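Local structure of cytidylyltransferase (6OEW) at residues V54-E68 with V76-Y90. The protein probably transfers a cytidylyl group from a nucleotide to its acceptor, as a metal-binding nucleotidyltransferase of the cytidylyltransferase family. Residues are numbered along the deposited sequence; the frame is centred on the assembly and turned at random.
Sequences VVVLTTEENIDDKTE and VSVFRGSANDLIQRY
Arg80 lies side by side with Thr58 and carries its guanidinium into the turn between strand 54-59 and helix 65-73, showing how one such group can tie a strand to the preceding helix. Its CG lies 3.8 Å from Thr58 CG2, before a bend at chi3 (62°) turns the flat group so that NE and NH2 both grip Thr59 O side-on, at the end of the strand, NE at 2.8 Å, with the oxygen in the guanidinium plane. End-on, NH1 and NH2 share Asp65 OD1, 2.9 Å from NH1, and the carboxylate stands almost upright to the guanidinium, at 85°. Glu68, extended beyond CG, adds a second salt bridge, its OE1 2.7 Å from Arg80 NH1; Asp64 O sits over one face. Bonds to three residues probably fix the guanidinium's rotation, and its charge probably eases the repulsion between the two carboxylates.

On the other face of the sheet, Leu57 and Tyr90 meet at about a right angle: Leu57 CD2 stands 3.6 Å from the ring centroid, a CH-pi contact nearly on the ring normal, while Tyr90 OH bonds to Leu14 O. The Arg89 guanidinium lies between Leu86 CD1, over its centre, and Thr58 C, offset toward the rim of the opposite face; its NE and NH2 hold Ser82 O, and NH1 makes a weak bond to Leu57 O. Between these two layers the strands run parallel, with Phe79 N bonded to Val56 O and Thr58 N to Phe79 O. Strand 54-59, helix 65-73 and strand 77-81 thus form a beta-alpha-beta crossover at one edge of the central sheet, the Rossmann-like architecture of GT-A nucleotidyltransferases.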
loop_
_atom_site.group_PDB
_atom_site.type_symbol
_atom_site.label_atom_id
_atom_site.label_comp_id
_atom_site.label_asym_id
_atom_site.label_seq_id
_atom_site.Cartn_x
_atom_site.Cartn_y
_atom_site.Cartn_z
ATOM N N VAL A 54 -2.892 10.649 -6.295
ATOM C CA VAL A 54 -3.048 9.869 -5.076
ATOM C C VAL A 54 -4.447 10.136 -4.550
ATOM O O VAL A 54 -4.881 11.295 -4.496
ATOM C CB VAL A 54 -1.988 10.251 -4.029
ATOM C CG1 VAL A 54 -2.256 9.562 -2.717
ATOM C CG2 VAL A 54 -0.604 9.864 -4.522
ATOM N N VAL A 55 -5.167 9.072 -4.212
ATOM C CA VAL A 55 -6.482 9.178 -3.585
ATOM C C VAL A 55 -6.496 8.254 -2.376
ATOM O O VAL A 55 -6.045 7.104 -2.466
ATOM C CB VAL A 55 -7.623 8.806 -4.553
ATOM C CG1 VAL A 55 -8.992 9.214 -3.959
ATOM C CG2 VAL A 55 -7.388 9.419 -5.981
ATOM N N VAL A 56 -7.007 8.748 -1.249
ATOM C CA VAL A 56 -7.268 7.901 -0.090
ATOM C C VAL A 56 -8.708 7.412 -0.175
ATOM O O VAL A 56 -9.650 8.211 -0.304
ATOM C CB VAL A 56 -7.013 8.652 1.228
ATOM C CG1 VAL A 56 -7.500 7.829 2.435
ATOM C CG2 VAL A 56 -5.532 8.997 1.385
ATOM N N LEU A 57 -8.880 6.096 -0.121
ATOM C CA LEU A 57 -10.180 5.457 -0.220
ATOM C C LEU A 57 -10.540 4.975 1.179
ATOM O O LEU A 57 -9.891 4.068 1.706
ATOM C CB LEU A 57 -10.152 4.279 -1.176
ATOM C CG LEU A 57 -10.281 4.515 -2.688
ATOM C CD1 LEU A 57 -9.248 5.539 -3.172
ATOM C CD2 LEU A 57 -10.121 3.175 -3.373
ATOM N N THR A 58 -11.598 5.536 1.757
ATOM C CA THR A 58 -11.964 5.141 3.115
ATOM C C THR A 58 -13.468 4.866 3.155
ATOM O O THR A 58 -14.099 4.726 2.099
ATOM C CB THR A 58 -11.513 6.225 4.111
ATOM O OG1 THR A 58 -11.656 5.755 5.467
ATOM C CG2 THR A 58 -12.307 7.525 3.911
ATOM N N THR A 59 -14.058 4.728 4.342
ATOM C CA THR A 59 -15.478 4.426 4.438
ATOM C C THR A 59 -16.275 5.698 4.697
ATOM O O THR A 59 -15.725 6.770 4.949
ATOM C CB THR A 59 -15.793 3.415 5.559
ATOM O OG1 THR A 59 -15.978 4.139 6.777
ATOM C CG2 THR A 59 -14.643 2.408 5.747
ATOM N N GLU A 60 -17.590 5.542 4.678
ATOM C CA GLU A 60 -18.531 6.615 4.966
ATOM C C GLU A 60 -18.869 6.725 6.445
ATOM O O GLU A 60 -19.674 7.590 6.821
ATOM C CB GLU A 60 -19.823 6.405 4.172
ATOM C CG GLU A 60 -19.586 6.336 2.653
ATOM C CD GLU A 60 -20.887 6.306 1.860
ATOM O OE1 GLU A 60 -21.065 5.407 1.004
ATOM O OE2 GLU A 60 -21.730 7.189 2.097
ATOM N N GLU A 61 -18.288 5.871 7.279
ATOM C CA GLU A 61 -18.592 5.916 8.702
ATOM C C GLU A 61 -17.985 7.164 9.332
ATOM O O GLU A 61 -16.930 7.654 8.916
ATOM C CB GLU A 61 -18.088 4.647 9.388
ATOM C CG GLU A 61 -18.873 3.415 8.945
ATOM C CD GLU A 61 -18.386 2.126 9.571
ATOM O OE1 GLU A 61 -17.603 2.170 10.545
ATOM O OE2 GLU A 61 -18.804 1.055 9.082
ATOM N N ASN A 62 -18.688 7.687 10.343
ATOM C CA ASN A 62 -18.281 8.938 10.983
ATOM C C ASN A 62 -16.842 8.893 11.488
ATOM O O ASN A 62 -16.145 9.917 11.457
ATOM C CB ASN A 62 -19.242 9.271 12.128
ATOM C CG ASN A 62 -20.577 9.821 11.620
ATOM O OD1 ASN A 62 -20.642 10.466 10.565
ATOM N ND2 ASN A 62 -21.637 9.564 12.361
ATOM N N ILE A 63 -16.367 7.728 11.930
ATOM C CA ILE A 63 -15.024 7.674 12.496
ATOM C C ILE A 63 -13.989 8.016 11.441
ATOM O O ILE A 63 -12.899 8.502 11.760
ATOM C CB ILE A 63 -14.732 6.296 13.130
ATOM C CG1 ILE A 63 -13.366 6.324 13.810
ATOM C CG2 ILE A 63 -14.782 5.186 12.089
ATOM C CD1 ILE A 63 -13.361 5.810 15.162
ATOM N N ASP A 64 -14.313 7.795 10.181
ATOM C CA ASP A 64 -13.350 8.030 9.122
ATOM C C ASP A 64 -13.367 9.468 8.636
ATOM O O ASP A 64 -12.671 9.789 7.659
ATOM C CB ASP A 64 -13.598 7.051 7.989
ATOM C CG ASP A 64 -13.031 5.679 8.303
ATOM O OD1 ASP A 64 -11.867 5.613 8.763
ATOM O OD2 ASP A 64 -13.739 4.682 8.109
ATOM N N ASP A 65 -14.149 10.336 9.287
ATOM C CA ASP A 65 -13.883 11.763 9.186
ATOM C C ASP A 65 -12.424 12.046 9.527
ATOM O O ASP A 65 -11.806 12.943 8.942
ATOM C CB ASP A 65 -14.804 12.558 10.121
ATOM C CG ASP A 65 -16.279 12.480 9.722
ATOM O OD1 ASP A 65 -16.633 11.784 8.738
ATOM O OD2 ASP A 65 -17.096 13.106 10.428
ATOM N N LYS A 66 -11.859 11.281 10.463
ATOM C CA LYS A 66 -10.453 11.452 10.809
ATOM C C LYS A 66 -9.558 11.118 9.620
ATOM O O LYS A 66 -8.613 11.855 9.321
ATOM C CB LYS A 66 -10.108 10.583 12.020
ATOM C CG LYS A 66 -8.687 10.764 12.538
ATOM C CD LYS A 66 -8.443 12.200 12.948
ATOM C CE LYS A 66 -7.006 12.405 13.388
ATOM N NZ LYS A 66 -6.642 13.850 13.461
ATOM N N THR A 67 -9.852 10.012 8.928
ATOM C CA THR A 67 -9.099 9.632 7.727
ATOM C C THR A 67 -9.204 10.704 6.652
ATOM O O THR A 67 -8.192 11.096 6.045
ATOM C CB THR A 67 -9.617 8.278 7.213
ATOM O OG1 THR A 67 -9.784 7.388 8.338
ATOM C CG2 THR A 67 -8.638 7.624 6.191
ATOM N N GLU A 68 -10.417 11.198 6.402
ATOM C CA GLU A 68 -10.569 12.294 5.452
ATOM C C GLU A 68 -9.754 13.509 5.890
ATOM O O GLU A 68 -9.091 14.154 5.060
ATOM C CB GLU A 68 -12.049 12.646 5.294
ATOM C CG GLU A 68 -12.302 13.818 4.373
ATOM C CD GLU A 68 -13.749 14.229 4.330
ATOM O OE1 GLU A 68 -14.583 13.592 5.022
ATOM O OE2 GLU A 68 -14.056 15.200 3.612
ATOM N N VAL A 76 -4.342 15.505 -0.615
ATOM C CA VAL A 76 -4.681 14.453 -1.564
ATOM C C VAL A 76 -6.200 14.308 -1.599
ATOM O O VAL A 76 -6.919 14.821 -0.740
ATOM C CB VAL A 76 -3.973 13.119 -1.234
ATOM C CG1 VAL A 76 -2.462 13.347 -1.013
ATOM C CG2 VAL A 76 -4.556 12.508 -0.051
ATOM N N SER A 77 -6.697 13.649 -2.642
ATOM C CA SER A 77 -8.137 13.501 -2.770
ATOM C C SER A 77 -8.618 12.337 -1.928
ATOM O O SER A 77 -7.836 11.488 -1.496
ATOM C CB SER A 77 -8.527 13.293 -4.232
ATOM O OG SER A 77 -8.093 14.398 -5.000
ATOM N N VAL A 78 -9.931 12.315 -1.678
ATOM C CA VAL A 78 -10.543 11.338 -0.792
ATOM C C VAL A 78 -11.781 10.771 -1.459
ATOM O O VAL A 78 -12.612 11.524 -1.978
ATOM C CB VAL A 78 -10.961 11.957 0.555
ATOM C CG1 VAL A 78 -11.595 10.882 1.430
ATOM C CG2 VAL A 78 -9.770 12.574 1.254
ATOM N N PHE A 79 -11.926 9.451 -1.402
ATOM C CA PHE A 79 -13.134 8.781 -1.854
ATOM C C PHE A 79 -13.694 7.984 -0.682
ATOM O O PHE A 79 -12.973 7.201 -0.063
ATOM C CB PHE A 79 -12.870 7.850 -3.046
ATOM C CG PHE A 79 -14.107 7.179 -3.516
ATOM C CD1 PHE A 79 -14.936 7.812 -4.433
ATOM C CD2 PHE A 79 -14.502 5.960 -2.985
ATOM C CE1 PHE A 79 -16.126 7.226 -4.832
ATOM C CE2 PHE A 79 -15.704 5.369 -3.376
ATOM C CZ PHE A 79 -16.514 6.012 -4.294
ATOM N N ARG A 80 -14.966 8.201 -0.373
ATOM C CA ARG A 80 -15.614 7.554 0.762
ATOM C C ARG A 80 -16.701 6.630 0.246
ATOM O O ARG A 80 -17.683 7.086 -0.359
ATOM C CB ARG A 80 -16.163 8.608 1.719
ATOM C CG ARG A 80 -15.034 9.547 2.156
ATOM C CD ARG A 80 -15.388 10.397 3.364
ATOM N NE ARG A 80 -15.673 9.571 4.537
ATOM C CZ ARG A 80 -15.887 10.058 5.765
ATOM N NH1 ARG A 80 -15.826 11.372 5.988
ATOM N NH2 ARG A 80 -16.173 9.229 6.779
ATOM N N GLY A 81 -16.535 5.337 0.496
ATOM C CA GLY A 81 -17.431 4.326 -0.054
ATOM C C GLY A 81 -17.542 3.109 0.834
ATOM O O GLY A 81 -17.465 3.216 2.068
ATOM N N SER A 82 -17.686 1.942 0.206
ATOM C CA SER A 82 -18.112 0.735 0.909
ATOM C C SER A 82 -17.106 0.321 1.976
ATOM O O SER A 82 -15.904 0.294 1.739
ATOM C CB SER A 82 -18.297 -0.415 -0.080
ATOM O OG SER A 82 -18.550 -1.641 0.592
ATOM N N ALA A 83 -17.621 -0.053 3.157
ATOM C CA ALA A 83 -16.717 -0.453 4.232
ATOM C C ALA A 83 -16.048 -1.796 3.938
ATOM O O ALA A 83 -14.824 -1.932 4.067
ATOM C CB ALA A 83 -17.479 -0.496 5.569
ATOM N N ASN A 84 -16.835 -2.811 3.558
ATOM C CA ASN A 84 -16.311 -4.166 3.396
ATOM C C ASN A 84 -16.199 -4.642 1.954
ATOM O O ASN A 84 -15.593 -5.696 1.711
ATOM C CB ASN A 84 -17.179 -5.169 4.163
ATOM C CG ASN A 84 -17.294 -4.830 5.628
ATOM O OD1 ASN A 84 -18.389 -4.833 6.197
ATOM N ND2 ASN A 84 -16.160 -4.526 6.251
ATOM N N ASP A 85 -16.764 -3.924 0.991
ATOM C CA ASP A 85 -16.644 -4.338 -0.404
ATOM C C ASP A 85 -15.572 -3.459 -1.028
ATOM O O ASP A 85 -15.853 -2.397 -1.585
ATOM C CB ASP A 85 -17.988 -4.253 -1.121
ATOM C CG ASP A 85 -17.944 -4.855 -2.521
ATOM O OD1 ASP A 85 -16.862 -4.926 -3.132
ATOM O OD2 ASP A 85 -19.013 -5.228 -3.027
ATOM N N LEU A 86 -14.316 -3.913 -0.915
ATOM C CA LEU A 86 -13.194 -3.143 -1.432
ATOM C C LEU A 86 -13.156 -3.170 -2.950
ATOM O O LEU A 86 -12.631 -2.239 -3.566
ATOM C CB LEU A 86 -11.875 -3.671 -0.856
ATOM C CG LEU A 86 -11.483 -3.107 0.528
ATOM C CD1 LEU A 86 -11.104 -1.615 0.416
ATOM C CD2 LEU A 86 -12.560 -3.342 1.591
ATOM N N ILE A 87 -13.666 -4.237 -3.574
ATOM C CA ILE A 87 -13.753 -4.219 -5.030
ATOM C C ILE A 87 -14.652 -3.073 -5.473
ATOM O O ILE A 87 -14.310 -2.317 -6.395
ATOM C CB ILE A 87 -14.237 -5.577 -5.566
ATOM C CG1 ILE A 87 -13.150 -6.641 -5.370
ATOM C CG2 ILE A 87 -14.575 -5.472 -7.080
ATOM C CD1 ILE A 87 -13.554 -8.017 -5.926
ATOM N N GLN A 88 -15.795 -2.896 -4.798
ATOM C CA GLN A 88 -16.689 -1.795 -5.151
ATOM C C GLN A 88 -16.056 -0.451 -4.822
ATOM O O GLN A 88 -16.191 0.503 -5.597
ATOM C CB GLN A 88 -18.041 -1.918 -4.443
ATOM C CG GLN A 88 -19.031 -0.811 -4.870
ATOM C CD GLN A 88 -20.222 -0.634 -3.914
ATOM O OE1 GLN A 88 -20.152 0.114 -2.923
ATOM N NE2 GLN A 88 -21.322 -1.312 -4.220
ATOM N N ARG A 89 -15.389 -0.343 -3.671
ATOM C CA ARG A 89 -14.756 0.926 -3.314
ATOM C C ARG A 89 -13.690 1.317 -4.336
ATOM O O ARG A 89 -13.607 2.488 -4.738
ATOM C CB ARG A 89 -14.138 0.852 -1.920
ATOM C CG ARG A 89 -13.931 2.233 -1.284
ATOM C CD ARG A 89 -12.932 2.225 -0.119
ATOM N NE ARG A 89 -13.381 1.352 0.967
ATOM C CZ ARG A 89 -12.631 1.049 2.020
ATOM N NH1 ARG A 89 -11.399 1.570 2.134
ATOM N NH2 ARG A 89 -13.118 0.237 2.966
ATOM N N TYR A 90 -12.865 0.351 -4.768
ATOM C CA TYR A 90 -11.817 0.657 -5.747
ATOM C C TYR A 90 -12.404 0.896 -7.127
ATOM O O TYR A 90 -11.900 1.733 -7.889
ATOM C CB TYR A 90 -10.795 -0.471 -5.822
ATOM C CG TYR A 90 -9.639 -0.269 -4.897
ATOM C CD1 TYR A 90 -9.763 -0.561 -3.542
ATOM C CD2 TYR A 90 -8.425 0.235 -5.366
ATOM C CE1 TYR A 90 -8.713 -0.366 -2.675
ATOM C CE2 TYR A 90 -7.366 0.435 -4.507
ATOM C CZ TYR A 90 -7.525 0.138 -3.159
ATOM O OH TYR A 90 -6.463 0.344 -2.305
HETATM O O HOH W 1 -4.486 13.837 -4.902
HETATM O O HOH W 2 -19.045 3.118 4.532
#